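Local atomic coordinates of sensor protein (Bacteroides thetaiotaomicron, PDB entry 2X7X), a protein that binds fructose in its periplasmic domain, the part described here, and probably relays the signal as a hybrid two-component sensor histidine kinase. Residues Ser38-Ser43 with Met59-Asp64; Ser49-Asp54 with Ala74-Ile79; Met257-Leu260 with Pro264-Lys267. All blocks are in the same frame, centred on the assembly; numbering follows the deposited sequence.

Contact 1: residues Ser38-Ser43 with Met59-Asp64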
loop_
_atom_site.group_PDB
_atom_site.type_symbol
_atom_site.label_atom_id
_atom_site.label_comp_id
_atom_site.label_asym_id
_atom_site.label_seq_id
_atom_site.Cartn_x
_atom_site.Cartn_y
_atom_site.Cartn_z
ATOM N N SER A 38 9.908 17.307 -23.703
ATOM C CA SER A 38 10.130 18.344 -22.709
ATOM C C SER A 38 8.794 18.728 -22.057
ATOM O O SER A 38 7.816 19.036 -22.750
ATOM C CB SER A 38 10.792 19.560 -23.365
ATOM O OG SER A 38 10.669 20.725 -22.569
ATOM N N VAL A 39 8.758 18.690 -20.727
ATOM C CA VAL A 39 7.566 19.085 -19.982
ATOM C C VAL A 39 7.833 20.350 -19.179
ATOM O O VAL A 39 8.777 20.421 -18.387
ATOM C CB VAL A 39 7.056 17.968 -19.038
ATOM C CG1 VAL A 39 5.805 18.425 -18.315
ATOM C CG2 VAL A 39 6.779 16.686 -19.809
ATOM N N GLU A 40 6.984 21.342 -19.400
ATOM C CA GLU A 40 7.039 22.597 -18.687
ATOM C C GLU A 40 5.768 22.725 -17.846
ATOM O O GLU A 40 4.680 22.366 -18.306
ATOM C CB GLU A 40 7.117 23.718 -19.708
ATOM C CG GLU A 40 7.384 25.091 -19.150
ATOM C CD GLU A 40 7.526 26.121 -20.249
ATOM O OE1 GLU A 40 7.569 25.726 -21.449
ATOM O OE2 GLU A 40 7.591 27.323 -19.908
ATOM N N ILE A 41 5.904 23.222 -16.615
ATOM C CA ILE A 41 4.788 23.245 -15.657
ATOM C C ILE A 41 4.698 24.580 -14.940
ATOM O O ILE A 41 5.703 25.074 -14.433
ATOM C CB ILE A 41 4.905 22.112 -14.598
ATOM C CG1 ILE A 41 4.962 20.739 -15.269
ATOM C CG2 ILE A 41 3.738 22.169 -13.622
ATOM C CD1 ILE A 41 5.239 19.603 -14.324
ATOM N N ARG A 42 3.489 25.142 -14.891
ATOM C CA ARG A 42 3.223 26.428 -14.219
ATOM C C ARG A 42 2.009 26.339 -13.291
ATOM O O ARG A 42 1.020 25.668 -13.609
ATOM C CB ARG A 42 2.975 27.535 -15.252
ATOM C CG ARG A 42 4.124 27.754 -16.237
ATOM C CD ARG A 42 3.709 28.594 -17.445
ATOM N NE ARG A 42 3.434 29.996 -17.111
ATOM C CZ ARG A 42 4.363 30.942 -16.980
ATOM N NH1 ARG A 42 5.653 30.649 -17.150
ATOM N NH2 ARG A 42 4.000 32.184 -16.674
ATOM N N SER A 43 2.082 27.018 -12.153
ATOM C CA SER A 43 0.968 27.070 -11.220
ATOM C C SER A 43 0.245 28.401 -11.356
ATOM O O SER A 43 0.868 29.435 -11.564
ATOM C CB SER A 43 1.446 26.860 -9.773
ATOM O OG SER A 43 0.443 27.240 -8.829
ATOM N N MET A 59 0.358 28.740 -25.529
ATOM C CA MET A 59 -0.097 28.922 -26.907
ATOM C C MET A 59 0.903 29.720 -27.752
ATOM O O MET A 59 1.131 29.393 -28.916
ATOM C CB MET A 59 -1.461 29.603 -26.928
ATOM C CG MET A 59 -2.639 28.649 -26.847
ATOM S SD MET A 59 -4.211 29.466 -26.491
ATOM C CE MET A 59 -3.939 31.132 -27.125
ATOM N N ASP A 60 1.488 30.765 -27.165
ATOM C CA ASP A 60 2.543 31.543 -27.818
ATOM C C ASP A 60 3.744 30.654 -28.131
ATOM O O ASP A 60 4.215 30.625 -29.263
ATOM C CB ASP A 60 2.979 32.734 -26.950
ATOM C CG ASP A 60 1.895 33.806 -26.818
ATOM O OD1 ASP A 60 0.868 33.740 -27.534
ATOM O OD2 ASP A 60 2.076 34.727 -25.985
ATOM N N GLU A 61 4.217 29.910 -27.137
ATOM C CA GLU A 61 5.339 29.000 -27.333
ATOM C C GLU A 61 5.009 27.845 -28.268
ATOM O O GLU A 61 5.872 27.019 -28.560
ATOM C CB GLU A 61 5.807 28.437 -26.001
ATOM C CG GLU A 61 6.770 29.331 -25.259
ATOM C CD GLU A 61 7.633 28.551 -24.279
ATOM O OE1 GLU A 61 7.264 27.400 -23.933
ATOM O OE2 GLU A 61 8.687 29.090 -23.863
ATOM N N GLY A 62 3.761 27.789 -28.724
ATOM C CA GLY A 62 3.306 26.740 -29.634
ATOM C C GLY A 62 3.640 25.337 -29.155
ATOM O O GLY A 62 4.239 24.556 -29.899
ATOM N N VAL A 63 3.263 25.013 -27.915
ATOM C CA VAL A 63 3.501 23.673 -27.368
ATOM C C VAL A 63 2.724 22.627 -28.163
ATOM O O VAL A 63 1.676 22.921 -28.746
ATOM C CB VAL A 63 3.151 23.559 -25.846
ATOM C CG1 VAL A 63 4.124 24.368 -24.992
ATOM C CG2 VAL A 63 1.700 23.980 -25.576
ATOM N N ASP A 64 3.245 21.408 -28.179
ATOM C CA ASP A 64 2.643 20.331 -28.958
ATOM C C ASP A 64 1.363 19.775 -28.324
ATOM O O ASP A 64 0.517 19.201 -29.020
ATOM C CB ASP A 64 3.674 19.218 -29.199
ATOM C CG ASP A 64 4.912 19.720 -29.949
ATOM O OD1 ASP A 64 4.772 20.164 -31.112
ATOM O OD2 ASP A 64 6.023 19.676 -29.372
#
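Glu40 and Glu61 approach from opposite directions, and their carboxylates are what meets between strand 38-43 and the turn that closes helix 48-60. Glu40 holds CG anti to its own backbone N (chi1 -171°) and stays extended beyond it, a shape that carries its acid group off the strand toward the turn. Glu61 comes the other way, with CG anti to the carbonyl carbon and a similarly extended chain. The planes of the two carboxylates stand 61° apart, so the groups meet neither stacked nor coplanar. Glu40 OE1 is placed 3.0 Å from Glu61 OE1, a spacing that is uncertain at this resolution. Two like-charged carboxylates this close would probably repel unless a proton or cation lies between them. Glu61 stands just ahead of a Schellman motif, in which Gly62 leaves the helix with positive phi (51°) and its N makes a weak bond to Met59 O.

The hold between the two elements lies around the acids: Glu40 rests on Tyr57 and Phe58 of helix 48-60, and Val63 also packs on Phe58. Strand 38-43 forms an edge of the parallel sheet, hydrogen-bonded to strand 8-13, while Val39 and Ile41 pack on helix 18-31. Helix 48-60 then leads across strand 8-13 to strand 65-68, a beta-alpha-beta crossover.

Contact 2: residues Ser49-Asp54 with Ala74-Ile79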
loop_
_atom_site.group_PDB
_atom_site.type_symbol
_atom_site.label_atom_id
_atom_site.label_comp_id
_atom_site.label_asym_id
_atom_site.label_seq_id
_atom_site.Cartn_x
_atom_site.Cartn_y
_atom_site.Cartn_z
ATOM N N SER A 49 -7.095 34.542 -13.759
ATOM C CA SER A 49 -6.256 35.359 -14.638
ATOM C C SER A 49 -4.910 34.710 -14.899
ATOM O O SER A 49 -4.516 34.554 -16.054
ATOM C CB SER A 49 -6.080 36.766 -14.081
ATOM O OG SER A 49 -7.337 37.415 -14.042
ATOM N N LYS A 50 -4.217 34.318 -13.837
ATOM C CA LYS A 50 -2.903 33.715 -13.988
ATOM C C LYS A 50 -3.026 32.474 -14.868
ATOM O O LYS A 50 -2.193 32.254 -15.753
ATOM C CB LYS A 50 -2.293 33.365 -12.622
ATOM C CG LYS A 50 -0.828 33.767 -12.415
ATOM C CD LYS A 50 0.155 32.848 -13.134
ATOM N N GLN A 51 -4.074 31.678 -14.646
ATOM C CA GLN A 51 -4.271 30.480 -15.459
ATOM C C GLN A 51 -4.522 30.781 -16.964
ATOM O O GLN A 51 -4.038 30.052 -17.834
ATOM C CB GLN A 51 -5.324 29.538 -14.861
ATOM C CG GLN A 51 -5.190 28.116 -15.412
ATOM C CD GLN A 51 -6.064 27.104 -14.713
ATOM O OE1 GLN A 51 -7.258 27.312 -14.525
ATOM N NE2 GLN A 51 -5.477 25.987 -14.349
ATOM N N ALA A 52 -5.255 31.853 -17.263
ATOM C CA ALA A 52 -5.343 32.353 -18.645
ATOM C C ALA A 52 -3.943 32.713 -19.160
ATOM O O ALA A 52 -3.498 32.195 -20.194
ATOM C CB ALA A 52 -6.293 33.553 -18.748
ATOM N N GLU A 53 -3.238 33.559 -18.404
ATOM C CA GLU A 53 -1.859 33.926 -18.721
ATOM C C GLU A 53 -0.984 32.702 -19.016
ATOM O O GLU A 53 -0.246 32.688 -20.003
ATOM C CB GLU A 53 -1.259 34.801 -17.617
ATOM C CG GLU A 53 -2.024 36.113 -17.417
ATOM C CD GLU A 53 -1.313 37.103 -16.496
ATOM O OE1 GLU A 53 -0.083 37.314 -16.668
ATOM O OE2 GLU A 53 -1.993 37.683 -15.611
ATOM N N ASP A 54 -1.089 31.670 -18.186
ATOM C CA ASP A 54 -0.333 30.440 -18.412
ATOM C C ASP A 54 -0.769 29.719 -19.695
ATOM O O ASP A 54 0.071 29.219 -20.443
ATOM C CB ASP A 54 -0.412 29.506 -17.195
ATOM C CG ASP A 54 0.142 30.146 -15.915
ATOM O OD1 ASP A 54 1.208 30.796 -15.955
ATOM O OD2 ASP A 54 -0.492 29.995 -14.854
ATOM N N ALA A 74 -16.552 27.745 -15.302
ATOM C CA ALA A 74 -17.065 28.792 -16.176
ATOM C C ALA A 74 -15.987 29.730 -16.762
ATOM O O ALA A 74 -15.878 29.837 -17.989
ATOM C CB ALA A 74 -18.172 29.599 -15.457
ATOM N N PRO A 75 -15.181 30.398 -15.897
ATOM C CA PRO A 75 -14.224 31.374 -16.408
ATOM C C PRO A 75 -13.169 30.769 -17.313
ATOM O O PRO A 75 -12.679 31.451 -18.205
ATOM C CB PRO A 75 -13.571 31.923 -15.142
ATOM C CG PRO A 75 -14.572 31.668 -14.061
ATOM C CD PRO A 75 -15.148 30.339 -14.423
ATOM N N MET A 76 -12.830 29.505 -17.112
ATOM C CA MET A 76 -11.772 28.911 -17.913
ATOM C C MET A 76 -12.253 28.298 -19.229
ATOM O O MET A 76 -11.439 27.993 -20.111
ATOM C CB MET A 76 -10.997 27.877 -17.095
ATOM C CG MET A 76 -9.480 28.008 -17.241
ATOM S SD MET A 76 -8.864 29.659 -16.771
ATOM C CE MET A 76 -9.633 29.864 -15.179
ATOM N N THR A 77 -13.563 28.119 -19.366
ATOM C CA THR A 77 -14.125 27.503 -20.572
ATOM C C THR A 77 -13.705 28.240 -21.856
ATOM O O THR A 77 -13.106 27.627 -22.733
ATOM C CB THR A 77 -15.668 27.309 -20.476
ATOM O OG1 THR A 77 -15.963 26.376 -19.431
ATOM C CG2 THR A 77 -16.243 26.774 -21.792
ATOM N N PRO A 78 -13.982 29.557 -21.960
ATOM C CA PRO A 78 -13.542 30.246 -23.187
ATOM C C PRO A 78 -12.051 30.029 -23.487
ATOM O O PRO A 78 -11.676 29.747 -24.638
ATOM C CB PRO A 78 -13.840 31.727 -22.902
ATOM C CG PRO A 78 -14.164 31.812 -21.424
ATOM C CD PRO A 78 -14.670 30.470 -21.027
ATOM N N ILE A 79 -11.225 30.110 -22.447
ATOM C CA ILE A 79 -9.782 29.976 -22.597
ATOM C C ILE A 79 -9.330 28.595 -23.094
ATOM O O ILE A 79 -8.389 28.493 -23.874
ATOM C CB ILE A 79 -9.044 30.422 -21.320
ATOM C CG1 ILE A 79 -8.848 31.935 -21.341
ATOM C CG2 ILE A 79 -7.668 29.769 -21.214
ATOM C CD1 ILE A 79 -10.060 32.752 -20.961
#
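Gln51 keeps CG anti to its backbone N (chi1 -160°) and runs extended to the amide, while Met76 folds back at chi2 (57°) and chi3 (50°), and these shapes bring the amide oxygen of one helix against the thioether of the other. The two side chains cross obliquely. Gln51 OE1 sits in the crook of the bent methionine, 3.5 Å from Met76 CE and 3.6 Å from Met76 SD, with Met76 CG at a similar separation. The sulfur also lies alongside the stem of the glutamine, 4.0 Å from Met76 SD to Gln51 CB. One turn further along helix 73-85, Ile79 CG1 meets Ala52 CB at 4.0 Å, a plain apolar touch that the small alanine side chain permits. The segments' axes run nearly parallel, 10.3 Å apart, as neighbouring helices on one face of an alpha/beta sheet commonly do. Pro78 kinks the second helix, its N lacking a bond to the preceding turn.

The amide is fixed from outside the two segments: Gln51 NE2 donates to Ser69 O and Gln51 OE1 accepts from Asn71 N. Were Met76 cut back to an alanine, a gap is likely to open beside the Gln51 amide, whose oxygen would lose its packing against the thioether. The chemistry is therefore divided, with backbone groups satisfying a buried amide and a flexible thioether filling the space against it, about 7 Å from the side chain of the fructose-binding Arg95.

Contact 3: residues Met257-Leu260 with Pro264-Lys267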
loop_
_atom_site.group_PDB
_atom_site.type_symbol
_atom_site.label_atom_id
_atom_site.label_comp_id
_atom_site.label_asym_id
_atom_site.label_seq_id
_atom_site.Cartn_x
_atom_site.Cartn_y
_atom_site.Cartn_z
ATOM N N MET A 257 1.220 11.069 -24.696
ATOM C CA MET A 257 2.019 10.342 -25.684
ATOM C C MET A 257 1.206 9.569 -26.725
ATOM O O MET A 257 1.524 9.614 -27.912
ATOM C CB MET A 257 3.018 9.415 -24.993
ATOM C CG MET A 257 4.158 10.165 -24.324
ATOM S SD MET A 257 4.489 11.721 -25.160
ATOM C CE MET A 257 6.273 11.811 -25.077
ATOM N N ASP A 258 0.163 8.871 -26.284
ATOM C CA ASP A 258 -0.743 8.191 -27.209
ATOM C C ASP A 258 -1.328 9.148 -28.246
ATOM O O ASP A 258 -1.417 8.806 -29.428
ATOM C CB ASP A 258 -1.863 7.466 -26.452
ATOM C CG ASP A 258 -1.344 6.320 -25.597
ATOM O OD1 ASP A 258 -0.140 5.993 -25.687
ATOM O OD2 ASP A 258 -2.138 5.749 -24.822
ATOM N N ILE A 259 -1.705 10.345 -27.807
ATOM C CA ILE A 259 -2.316 11.340 -28.684
ATOM C C ILE A 259 -1.295 11.908 -29.658
ATOM O O ILE A 259 -1.539 11.940 -30.869
ATOM C CB ILE A 259 -2.989 12.469 -27.873
ATOM C CG1 ILE A 259 -4.261 11.940 -27.202
ATOM C CG2 ILE A 259 -3.292 13.684 -28.759
ATOM C CD1 ILE A 259 -4.796 12.826 -26.111
ATOM N N LEU A 260 -0.156 12.342 -29.128
ATOM C CA LEU A 260 0.920 12.884 -29.953
ATOM C C LEU A 260 1.450 11.867 -30.972
ATOM O O LEU A 260 1.592 12.189 -32.147
ATOM C CB LEU A 260 2.066 13.407 -29.086
ATOM C CG LEU A 260 1.842 14.697 -28.299
ATOM C CD1 LEU A 260 3.047 14.959 -27.408
ATOM C CD2 LEU A 260 1.554 15.896 -29.203
ATOM N N PRO A 264 -4.003 4.893 -30.609
ATOM C CA PRO A 264 -5.398 5.101 -30.201
ATOM C C PRO A 264 -5.469 5.430 -28.706
ATOM O O PRO A 264 -4.500 5.189 -27.978
ATOM C CB PRO A 264 -6.066 3.753 -30.517
ATOM C CG PRO A 264 -4.962 2.738 -30.417
ATOM C CD PRO A 264 -3.656 3.457 -30.703
ATOM N N TYR A 265 -6.585 5.995 -28.256
ATOM C CA TYR A 265 -6.738 6.378 -26.850
ATOM C C TYR A 265 -8.204 6.454 -26.461
ATOM O O TYR A 265 -9.069 6.598 -27.332
ATOM C CB TYR A 265 -6.058 7.732 -26.558
ATOM C CG TYR A 265 -6.577 8.870 -27.399
ATOM C CD1 TYR A 265 -5.965 9.190 -28.611
ATOM C CD2 TYR A 265 -7.687 9.615 -27.001
ATOM C CE1 TYR A 265 -6.433 10.222 -29.410
ATOM C CE2 TYR A 265 -8.169 10.656 -27.794
ATOM C CZ TYR A 265 -7.529 10.954 -29.003
ATOM O OH TYR A 265 -7.972 11.980 -29.810
ATOM N N PRO A 266 -8.489 6.354 -25.147
ATOM C CA PRO A 266 -9.826 6.695 -24.675
ATOM C C PRO A 266 -9.946 8.204 -24.537
ATOM O O PRO A 266 -9.013 8.859 -24.085
ATOM C CB PRO A 266 -9.904 6.012 -23.307
ATOM C CG PRO A 266 -8.481 5.945 -22.835
ATOM C CD PRO A 266 -7.622 5.845 -24.065
ATOM N N LYS A 267 -11.080 8.749 -24.953
ATOM C CA LYS A 267 -11.357 10.174 -24.804
ATOM C C LYS A 267 -11.706 10.461 -23.354
ATOM O O LYS A 267 -11.531 11.580 -22.873
ATOM C CB LYS A 267 -12.496 10.615 -25.728
ATOM C CG LYS A 267 -13.459 9.494 -26.121
ATOM C CD LYS A 267 -12.858 8.616 -27.232
ATOM C CE LYS A 267 -13.206 7.148 -27.013
ATOM N NZ LYS A 267 -12.247 6.200 -27.668
#
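Tyr265, whose ring lies against Ile259, offers its carbonyl oxygen to the lysine two residues on: Lys267 NZ donates to Tyr265 O at 3.2 Å. The donor lies in the carbonyl plane and on a lone pair, with a C=O...N angle of 139°. This bond closes within the segment Pro264-Lys267 and does not reach the helix. Because Lys267 also touches a neighbouring molecule in the crystal, its chain may partly owe its course to that environment.

The joining to helix 249-260 is made by the ring. Ile259 sends CG1 over one face of Tyr265, 3.6 Å from the ring centroid and 16° off the ring normal, a CH-pi contact. It is displaced a little toward the rim, so that Ile259 CG1 lies 3.5 Å from Tyr265 CD1 and equally near Tyr265 CE1. Tyr265 places CG between its backbone N and carbonyl carbon (chi1 58°), which sets the ring against Ile259 of the helix. A residue earlier on the helix, Asp258 brings its CB to 3.8 Å from Pro264 O and to 4.2 Å from Tyr265 CB. Asp258 OD2 stays 4.0 Å from Pro264 O; both are acceptors, so no bond can form between them.

Tyr265 also touches Thr103, and Ile259 packs on Leu65 of strand 65-68. At the end of the loop, just before strand 268-271 at the sheet's edge, the backbone of Lys267 bonds to that of Tyr105. The loop thus meets its helix through carbon on a ring face and at the stem of an aspartate, while the lysine's side-chain bond stays within the loop, an attachment that probably rests chiefly on dispersion and shape.

How the contacts relate
All three contacts lie around the parallel sheet of one lobe of the periplasmic binding protein fold. Contacts 1 and 2 share helix 48-60 and interlock along the chain, their segments alternating; their centres are about 15 Å apart, and the salt bridge from Arg42 NE to Asp54 OD1 joins them. Contact 3 follows much later, after the chain has built the other lobe and returned. Centre to centre, it lies about 19 Å from contact 1, which it touches where Leu260 packs on Asp64 O, and about 24 Å from contact 2. Contact 2 alone comes near the fructose site, so the set runs from the sugar-binding end toward the lobe's periphery.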